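Local structure of thioredoxin domain-containing protein (Aeropyrum pernix, 3HA9) at residues A[129-134]-A[146-150]; A[40-44]-A[55-59]. The protein is of unknown function but has a thioredoxin-like fold and probably acts as a thiol-disulfide oxidoreductase. All blocks are in the same frame, centred on the assembly; numbering follows the deposited sequence.

From the N terminus, contact 2 closes first: strand 39-45 leads through the loop carrying C49 into helix 52-65, which starts at C52, the disulfide partner of C49, and segment 55-59 of that helix folds back over segment 40-44. Much later in the chain contact 1 closes the hairpin of strands 133-138 and 143-148. The two loops follow one another in series, neither nesting nor crossing. Because strands 39-45 and 133-138 are neighbours in the central sheet, the contacts meet directly. Y133 O lies 2.8 Å from F44 N in a probable backbone hydrogen bond, D132 reaches W43 NE1, and P150 packs against M55. Hairpin, sheet and helix are thus tied together beside the disulfide.

Contact 1 of 2, residues A[129-134]-A[146-150]; sequences RSIDYI and AGTTP
R129 touches T148 with its CB before its guanidinium end leads away, and a water joins T148 OG1 to R129 O, weakly at the latter. At S130 the hydroxyl sits between the backbone N and the carbonyl carbon (chi1 74°). There S130 OG hydrogen-bonds T148 OG1 at 2.9 Å and also accepts from D132 N, making an ST turn. D132 O receives T149 N at 3.0 Å, nearly straight (166° at the hydrogen). The D132 carboxylate passes T149, OD2 lying 3.5 Å from T149 CG2; its polar partners are S51 OG and W43 NE1. Y133 forms a non-hydrogen-bonded pair with T148. With its CG anti to the backbone N (chi1 -173°), its ring lies across G147, where no side chain intervenes. G147 O stands 3.5 Å above the ring plane, off toward the rim, R129 N lies over the opposite face, and T148 OG1 meets the edge in plane, 3.3 Å from Y133 CD1. The ring is therefore bordered by polar backbone on both faces, while its OH end reaches the A146 methyl. I134 forms the hydrogen-bonded pair with G147: I134 N donates to G147 O at 3.0 Å, and G147 N to I134 O at 2.9 Å. Its CG1 meets P150 CG at 3.8 Å, on the side of the sheet where I134 also packs on I41 and W43. This is the antiparallel beta hairpin of the thioredoxin fold, and the turn leading into it places I131 and D132 against C49 of the disulfide.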
loop_
_atom_site.group_PDB
_atom_site.type_symbol
_atom_site.label_atom_id
_atom_site.label_comp_id
_atom_site.label_asym_id
_atom_site.label_seq_id
_atom_site.Cartn_x
_atom_site.Cartn_y
_atom_site.Cartn_z
ATOM N N ARG A 129 8.103 -2.540 -6.832
ATOM C CA ARG A 129 9.260 -2.249 -7.694
ATOM C C ARG A 129 10.105 -1.048 -7.250
ATOM O O ARG A 129 11.155 -0.793 -7.832
ATOM C CB ARG A 129 8.777 -2.020 -9.145
ATOM C CG ARG A 129 8.099 -3.230 -9.778
ATOM C CD ARG A 129 7.878 -2.986 -11.264
ATOM N NE ARG A 129 9.074 -3.313 -12.042
ATOM C CZ ARG A 129 9.417 -4.557 -12.378
ATOM N NH1 ARG A 129 8.655 -5.584 -12.017
ATOM N NH2 ARG A 129 10.507 -4.782 -13.096
ATOM N N SER A 130 9.660 -0.314 -6.229
ATOM C CA SER A 130 10.366 0.924 -5.805
ATOM C C SER A 130 9.886 1.368 -4.436
ATOM O O SER A 130 8.970 0.753 -3.872
ATOM C CB SER A 130 10.094 2.055 -6.805
ATOM O OG SER A 130 8.762 2.551 -6.644
ATOM N N ILE A 131 10.507 2.421 -3.906
ATOM C CA ILE A 131 10.083 2.998 -2.626
ATOM C C ILE A 131 8.991 4.069 -2.771
ATOM O O ILE A 131 8.730 4.817 -1.837
ATOM C CB ILE A 131 11.294 3.585 -1.840
ATOM C CG1 ILE A 131 11.968 4.686 -2.655
ATOM C CG2 ILE A 131 12.285 2.472 -1.477
ATOM C CD1 ILE A 131 13.069 5.428 -1.897
ATOM N N ASP A 132 8.360 4.135 -3.939
ATOM C CA ASP A 132 7.198 5.005 -4.146
ATOM C C ASP A 132 6.313 4.279 -5.148
ATOM O O ASP A 132 6.291 4.588 -6.343
ATOM C CB ASP A 132 7.625 6.405 -4.626
ATOM C CG ASP A 132 6.475 7.415 -4.657
ATOM O OD1 ASP A 132 5.311 7.027 -4.434
ATOM O OD2 ASP A 132 6.730 8.614 -4.966
ATOM N N TYR A 133 5.572 3.301 -4.643
ATOM C CA TYR A 133 4.877 2.353 -5.507
ATOM C C TYR A 133 3.441 2.262 -5.060
ATOM O O TYR A 133 3.164 2.207 -3.872
ATOM C CB TYR A 133 5.570 0.973 -5.412
ATOM C CG TYR A 133 5.051 -0.079 -6.386
ATOM C CD1 TYR A 133 5.577 -0.181 -7.678
ATOM C CD2 TYR A 133 4.058 -0.988 -5.995
ATOM C CE1 TYR A 133 5.110 -1.148 -8.559
ATOM C CE2 TYR A 133 3.565 -1.960 -6.887
ATOM C CZ TYR A 133 4.110 -2.030 -8.158
ATOM O OH TYR A 133 3.645 -2.968 -9.045
ATOM N N ILE A 134 2.531 2.232 -6.030
ATOM C CA ILE A 134 1.099 2.338 -5.775
ATOM C C ILE A 134 0.398 1.083 -6.292
ATOM O O ILE A 134 0.662 0.644 -7.415
ATOM C CB ILE A 134 0.539 3.603 -6.509
ATOM C CG1 ILE A 134 0.979 4.894 -5.792
ATOM C CG2 ILE A 134 -0.990 3.533 -6.697
ATOM C CD1 ILE A 134 0.228 5.172 -4.492
ATOM N N ALA A 146 -1.110 -1.004 -10.781
ATOM C CA ALA A 146 0.047 -1.142 -9.887
ATOM C C ALA A 146 1.278 -0.655 -10.622
ATOM O O ALA A 146 1.558 -1.096 -11.735
ATOM C CB ALA A 146 0.227 -2.568 -9.437
ATOM N N GLY A 147 2.014 0.261 -10.007
ATOM C CA GLY A 147 3.201 0.784 -10.652
ATOM C C GLY A 147 3.935 1.815 -9.834
ATOM O O GLY A 147 3.407 2.348 -8.852
ATOM N N THR A 148 5.164 2.097 -10.248
ATOM C CA THR A 148 5.980 3.110 -9.584
ATOM C C THR A 148 5.570 4.512 -10.034
ATOM O O THR A 148 5.306 4.748 -11.219
ATOM C CB THR A 148 7.487 2.881 -9.841
ATOM O OG1 THR A 148 7.880 1.635 -9.260
ATOM C CG2 THR A 148 8.306 3.969 -9.196
ATOM N N THR A 149 5.492 5.417 -9.060
ATOM C CA THR A 149 5.249 6.848 -9.285
ATOM C C THR A 149 4.263 7.148 -10.429
ATOM O O THR A 149 4.652 7.754 -11.439
ATOM C CB THR A 149 6.586 7.632 -9.497
ATOM O OG1 THR A 149 7.284 7.111 -10.643
ATOM C CG2 THR A 149 7.482 7.534 -8.255
ATOM N N PRO A 150 2.991 6.714 -10.289
ATOM C CA PRO A 150 2.013 7.114 -11.309
ATOM C C PRO A 150 1.731 8.614 -11.248
ATOM O O PRO A 150 1.833 9.213 -10.180
ATOM C CB PRO A 150 0.755 6.339 -10.906
ATOM C CG PRO A 150 0.923 6.079 -9.444
ATOM C CD PRO A 150 2.384 5.827 -9.273
HETATM O O HOH W 1 10.313 0.837 -10.290
#

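Contact 2 of 2, residues A[40-44]-A[55-59]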
loop_
_atom_site.group_PDB
_atom_site.type_symbol
_atom_site.label_atom_id
_atom_site.label_comp_id
_atom_site.label_asym_id
_atom_site.label_seq_id
_atom_site.Cartn_x
_atom_site.Cartn_y
_atom_site.Cartn_z
ATOM N N VAL A 40 -9.308 1.071 -2.626
ATOM C CA VAL A 40 -8.245 0.960 -1.644
ATOM C C VAL A 40 -6.935 1.230 -2.357
ATOM O O VAL A 40 -6.640 0.609 -3.375
ATOM C CB VAL A 40 -8.256 -0.433 -0.985
ATOM C CG1 VAL A 40 -7.069 -0.596 -0.016
ATOM C CG2 VAL A 40 -9.596 -0.672 -0.260
ATOM N N ILE A 41 -6.165 2.197 -1.856
ATOM C CA ILE A 41 -4.845 2.464 -2.408
ATOM C C ILE A 41 -3.754 2.024 -1.429
ATOM O O ILE A 41 -3.658 2.570 -0.330
ATOM C CB ILE A 41 -4.673 3.980 -2.765
ATOM C CG1 ILE A 41 -5.787 4.430 -3.730
ATOM C CG2 ILE A 41 -3.245 4.238 -3.295
ATOM C CD1 ILE A 41 -5.683 5.880 -4.192
ATOM N N LEU A 42 -2.951 1.030 -1.828
ATOM C CA LEU A 42 -1.786 0.626 -1.049
ATOM C C LEU A 42 -0.606 1.446 -1.544
ATOM O O LEU A 42 -0.257 1.385 -2.719
ATOM C CB LEU A 42 -1.491 -0.878 -1.202
ATOM C CG LEU A 42 -2.637 -1.847 -0.916
ATOM C CD1 LEU A 42 -2.094 -3.292 -0.933
ATOM C CD2 LEU A 42 -3.265 -1.546 0.432
ATOM N N TRP A 43 -0.024 2.254 -0.665
ATOM C CA TRP A 43 1.085 3.096 -1.071
ATOM C C TRP A 43 2.342 2.616 -0.350
ATOM O O TRP A 43 2.469 2.818 0.861
ATOM C CB TRP A 43 0.788 4.550 -0.710
ATOM C CG TRP A 43 1.925 5.475 -1.072
ATOM C CD1 TRP A 43 2.814 5.320 -2.100
ATOM C CD2 TRP A 43 2.284 6.677 -0.403
ATOM N NE1 TRP A 43 3.715 6.355 -2.105
ATOM C CE2 TRP A 43 3.413 7.205 -1.072
ATOM C CE3 TRP A 43 1.779 7.353 0.719
ATOM C CZ2 TRP A 43 4.045 8.398 -0.667
ATOM C CZ3 TRP A 43 2.414 8.559 1.126
ATOM C CH2 TRP A 43 3.529 9.065 0.420
ATOM N N PHE A 44 3.249 1.982 -1.106
ATOM C CA PHE A 44 4.504 1.455 -0.541
ATOM C C PHE A 44 5.531 2.559 -0.604
ATOM O O PHE A 44 5.804 3.081 -1.682
ATOM C CB PHE A 44 4.970 0.244 -1.349
ATOM C CG PHE A 44 4.081 -0.958 -1.179
ATOM C CD1 PHE A 44 4.397 -1.921 -0.212
ATOM C CD2 PHE A 44 2.906 -1.109 -1.943
ATOM C CE1 PHE A 44 3.576 -3.037 -0.023
ATOM C CE2 PHE A 44 2.068 -2.228 -1.762
ATOM C CZ PHE A 44 2.389 -3.172 -0.813
ATOM N N MET A 55 4.117 12.457 -4.040
ATOM C CA MET A 55 3.024 11.463 -4.011
ATOM C C MET A 55 2.045 11.736 -2.867
ATOM O O MET A 55 0.835 11.590 -3.028
ATOM C CB MET A 55 3.555 10.008 -3.931
ATOM C CG MET A 55 2.448 8.943 -4.092
ATOM S SD MET A 55 1.402 9.057 -5.586
ATOM C CE MET A 55 2.655 8.858 -6.794
ATOM N N ALA A 56 2.560 12.140 -1.706
ATOM C CA ALA A 56 1.681 12.418 -0.571
ATOM C C ALA A 56 0.736 13.574 -0.918
ATOM O O ALA A 56 -0.455 13.532 -0.614
ATOM C CB ALA A 56 2.495 12.735 0.688
ATOM N N ASP A 57 1.282 14.569 -1.605
ATOM C CA ASP A 57 0.491 15.712 -2.091
ATOM C C ASP A 57 -0.697 15.244 -2.948
ATOM O O ASP A 57 -1.839 15.655 -2.714
ATOM C CB ASP A 57 1.409 16.697 -2.824
ATOM C CG ASP A 57 0.653 17.879 -3.438
ATOM O OD1 ASP A 57 0.676 18.976 -2.838
ATOM O OD2 ASP A 57 0.051 17.716 -4.529
ATOM N N LEU A 58 -0.432 14.331 -3.883
ATOM C CA LEU A 58 -1.479 13.793 -4.756
ATOM C C LEU A 58 -2.550 13.014 -4.019
ATOM O O LEU A 58 -3.736 13.213 -4.261
ATOM C CB LEU A 58 -0.886 12.927 -5.866
ATOM C CG LEU A 58 0.029 13.621 -6.859
ATOM C CD1 LEU A 58 0.205 12.729 -8.087
ATOM C CD2 LEU A 58 -0.565 14.980 -7.263
ATOM N N LEU A 59 -2.126 12.116 -3.136
ATOM C CA LEU A 59 -3.063 11.326 -2.361
ATOM C C LEU A 59 -3.946 12.173 -1.415
ATOM O O LEU A 59 -5.106 11.843 -1.174
ATOM C CB LEU A 59 -2.298 10.230 -1.617
ATOM C CG LEU A 59 -1.603 9.207 -2.526
ATOM C CD1 LEU A 59 -0.692 8.263 -1.686
ATOM C CD2 LEU A 59 -2.637 8.396 -3.295
#
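The indole of W43 takes two aliphatic groups on one face: M55 CG stands 3.3 Å above its plane and L59 CD1 3.4 Å above it, both displaced toward the rim. M55 CG comes in at the pyrrole end, close to NE1 and CE2, whereas L59 CD1 covers the ring-fusion side near CD2 and CE3. Farther out on the benzene part, the A56 methyl approaches obliquely, its CB 3.8 Å from W43 CH2. The indole N-H is spent on D132 OD1, a hydrogen bond to the neighbouring segment 129-134, which fixes the rotation of the ring and satisfies its one polar atom in this buried setting. W43 CG lies anti to its backbone N (chi1 178°), carrying the indole out from the sheet toward the helix. The bend of M55 at chi2 (54°) holds SD above the same indole but well off it, 5.3 Å from the centroid of the five-membered ring, a distant Met-aromatic contact. Strand 39-45 and helix 52-65 are the first two elements of a beta-alpha-beta unit completed by strand 69-75, as in thioredoxin-like proteins, where the CxxC pair sits at the helix start. Their short segments run nearly antiparallel, at 166°, with axes 11.5 Å apart. Along the helix, M55 and L59 lie one turn apart, linked by the L59 N to M55 O bond, and both reach W43. L59 forks between W43 and I41: CD1 goes to W43, while CD2 meets I41 CD1 at 4.1 Å. I41 also packs on I136 of strand 133-138, and W43 on F104 of helix 98-108.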